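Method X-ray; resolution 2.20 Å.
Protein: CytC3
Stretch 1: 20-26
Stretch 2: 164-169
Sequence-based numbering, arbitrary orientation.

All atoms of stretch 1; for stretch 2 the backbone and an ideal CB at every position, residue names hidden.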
# COMPACT_ATOMS: atom_id res chain seq x y z
N PHE A 20 -10.40 -1.82 14.28
CA PHE A 20 -10.08 -1.19 13.01
C PHE A 20 -11.24 -0.33 12.54
O PHE A 20 -11.05 0.75 11.99
CB PHE A 20 -9.78 -2.25 11.95
CG PHE A 20 -9.47 -1.68 10.60
CD1 PHE A 20 -8.16 -1.34 10.27
CD2 PHE A 20 -10.48 -1.44 9.68
CE1 PHE A 20 -7.87 -0.77 9.02
CE2 PHE A 20 -10.20 -0.88 8.44
CZ PHE A 20 -8.89 -0.54 8.11
N GLU A 21 -12.46 -0.83 12.74
CA GLU A 21 -13.64 -0.10 12.32
C GLU A 21 -13.79 1.23 13.04
O GLU A 21 -14.28 2.19 12.46
CB GLU A 21 -14.90 -0.95 12.53
CG GLU A 21 -15.02 -2.10 11.55
CD GLU A 21 -16.32 -2.87 11.69
OE1 GLU A 21 -16.54 -3.81 10.90
OE2 GLU A 21 -17.13 -2.53 12.59
N ARG A 22 -13.36 1.31 14.29
CA ARG A 22 -13.50 2.58 14.99
C ARG A 22 -12.30 3.51 14.81
O ARG A 22 -12.46 4.72 14.90
CB ARG A 22 -13.78 2.36 16.48
CG ARG A 22 -12.71 1.61 17.24
CD ARG A 22 -12.98 1.69 18.74
NE ARG A 22 -12.13 0.77 19.49
CZ ARG A 22 -12.44 -0.51 19.72
NH1 ARG A 22 -13.58 -1.02 19.26
NH2 ARG A 22 -11.59 -1.28 20.39
N ASP A 23 -11.13 2.95 14.54
CA ASP A 23 -9.92 3.76 14.37
C ASP A 23 -9.51 4.07 12.94
O ASP A 23 -8.88 5.09 12.69
CB ASP A 23 -8.74 3.11 15.08
CG ASP A 23 -8.91 3.05 16.57
OD1 ASP A 23 -9.78 3.78 17.08
OD2 ASP A 23 -8.18 2.29 17.23
N GLY A 24 -9.86 3.20 12.01
CA GLY A 24 -9.48 3.42 10.63
C GLY A 24 -8.10 2.85 10.36
O GLY A 24 -7.56 2.98 9.26
N TYR A 25 -7.51 2.24 11.38
CA TYR A 25 -6.19 1.63 11.25
C TYR A 25 -6.01 0.59 12.34
O TYR A 25 -6.83 0.47 13.25
CB TYR A 25 -5.08 2.67 11.39
CG TYR A 25 -5.00 3.27 12.78
CD1 TYR A 25 -5.82 4.33 13.15
CD2 TYR A 25 -4.15 2.72 13.75
CE1 TYR A 25 -5.80 4.85 14.43
CE2 TYR A 25 -4.13 3.23 15.05
CZ TYR A 25 -4.96 4.29 15.38
OH TYR A 25 -4.96 4.80 16.66
N ILE A 26 -4.92 -0.16 12.23
CA ILE A 26 -4.61 -1.17 13.22
C ILE A 26 -3.16 -1.55 13.02
O ILE A 26 -2.71 -1.75 11.90
CB ILE A 26 -5.50 -2.44 13.10
CG1 ILE A 26 -5.17 -3.40 14.25
CG2 ILE A 26 -5.27 -3.14 11.78
CD1 ILE A 26 -6.03 -4.64 14.25
N UNK A 164 1.80 9.17 12.36
CA UNK A 164 0.99 9.48 13.53
C UNK A 164 -0.48 9.26 13.18
O UNK A 164 -0.96 9.75 12.15
CB UNK A 164 1.23 10.91 14.00
N UNK A 165 -1.17 8.50 14.01
CA UNK A 165 -2.59 8.20 13.82
C UNK A 165 -3.34 8.57 15.09
O UNK A 165 -2.75 8.64 16.16
CB UNK A 165 -2.81 6.73 13.47
N UNK A 166 -4.64 8.83 14.99
CA UNK A 166 -5.40 9.14 16.19
C UNK A 166 -6.62 8.24 16.28
O UNK A 166 -7.27 7.95 15.27
CB UNK A 166 -5.82 10.61 16.20
N UNK A 167 -6.94 7.75 17.49
CA UNK A 167 -8.08 6.87 17.73
C UNK A 167 -9.38 7.53 17.30
O UNK A 167 -9.37 8.67 16.84
CB UNK A 167 -8.15 6.48 19.21
N UNK A 168 -10.50 6.83 17.47
CA UNK A 168 -11.78 7.40 17.08
C UNK A 168 -11.85 7.49 15.57
O UNK A 168 -10.83 7.41 14.89
CB UNK A 168 -11.99 8.78 17.71
N UNK A 169 -13.05 7.68 15.03
CA UNK A 169 -13.22 7.76 13.59
C UNK A 169 -12.83 9.14 13.06
O UNK A 169 -13.65 9.75 12.35
CB UNK A 169 -14.67 7.44 13.21

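Position 164 lies beyond the reach of stretch 1. Its backbone angles, -133/129, are those of an extended strand, and its ideal CB has nothing of the other stretch within 5.5 Å, so the visible atoms set no preference. The deposited residue is Gln164, which makes no contact here.

At position 165 the chain is still extended (-127/157), but CA-to-CB now points toward stretch 1, and the ideal CB stands 3.7 Å from Tyr25 CE1. What stretch 1 offers is the broad face of an aromatic ring, with no charge nearby to be answered. An aliphatic side chain would suit this surface, whether leucine, isoleucine, valine or methionine, and alanine would already supply a carbon over the ring. The residue is Leu165, with chi1 and chi2 both m. Its CB lies 3.6 Å from Tyr25 CE1 and 3.7 Å from the centroid of the Tyr25 ring, only 13° off the ring normal, so that it makes a CH-pi contact over the face.

Position 166 turns its CA-to-CB bond away, and no atom of stretch 1 comes within 5.5 Å of the ideal CB. Many side chains would serve, because the contact is made by the backbone: the carbonyl O of 166 sits at the edge of the tyrosine ring, 3.5 Å from Tyr25 CE1. The deposited Met166 has chi1 p and keeps its side chain at least 5.9 Å from stretch 1.

At position 167 the direction is away overall, yet the ideal CB is 3.8 Å from Asp23 OD1 and 4.4 Å from Tyr25 OH. Several residues would fit, since the side chain leads away past CB, and phi of -59° admits proline. With no hydrogen bond asked of the backbone N, which lies 3.6 Å from Tyr25 OH, proline loses nothing on this side. Pro167 is found, its CG 3.8 Å from Tyr25 OH and its CA 3.6 Å from Asp23 OD1.

Position 168 has angles of 70/164, and positive phi by itself favours glycine; the ideal CB, pointing away, is 5.0 Å from Arg22 O and meets no obstacle in stretch 1. Gly168 is the residue. Its amide N donates a hydrogen bond to Asp23 OD1 (3.2 Å, N-H...acceptor angle 135°), linking the loop to the last residue of the helix. A water adds a second link: its O lies 2.6 Å from Asp23 O and 2.5 Å from Gly168 O, within hydrogen-bonding reach of both carbonyls.

Position 169 directs CA-to-CB sideways, with the ideal CB 3.9 Å from Arg22 O. This carbonyl is an acceptor within range of a short side chain, so serine or threonine would be apt, though nothing in stretch 1 rules out others. Thr169, with chi1 m at -42°, uses OG1 to donate a weak hydrogen bond to Arg22 O at 3.3 Å. Its backbone N is nearer to Arg22 O, at 3.0 Å, but the angle is too poor for a hydrogen bond.

Stretch 2 (164-169) QLMPGT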
# COMPACT_ATOMS: atom_id res chain seq x y z
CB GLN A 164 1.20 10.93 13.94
CG GLN A 164 2.59 11.24 14.44
CD GLN A 164 2.82 12.73 14.56
OE1 GLN A 164 3.07 13.41 13.57
NE2 GLN A 164 2.72 13.25 15.78
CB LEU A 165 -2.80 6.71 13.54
CG LEU A 165 -2.36 6.03 12.24
CD1 LEU A 165 -2.88 6.82 11.07
CD2 LEU A 165 -0.85 5.93 12.18
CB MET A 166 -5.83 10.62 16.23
CG MET A 166 -6.71 11.10 15.08
SD MET A 166 -7.46 12.74 15.44
CE MET A 166 -6.01 13.76 15.66
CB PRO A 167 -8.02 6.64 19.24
CG PRO A 167 -6.56 6.74 19.53
CD PRO A 167 -6.15 7.94 18.72
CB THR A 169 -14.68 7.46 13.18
OG1 THR A 169 -15.17 6.35 13.93
CG2 THR A 169 -14.75 7.12 11.69
O HOH W 1 -8.98 7.62 13.23
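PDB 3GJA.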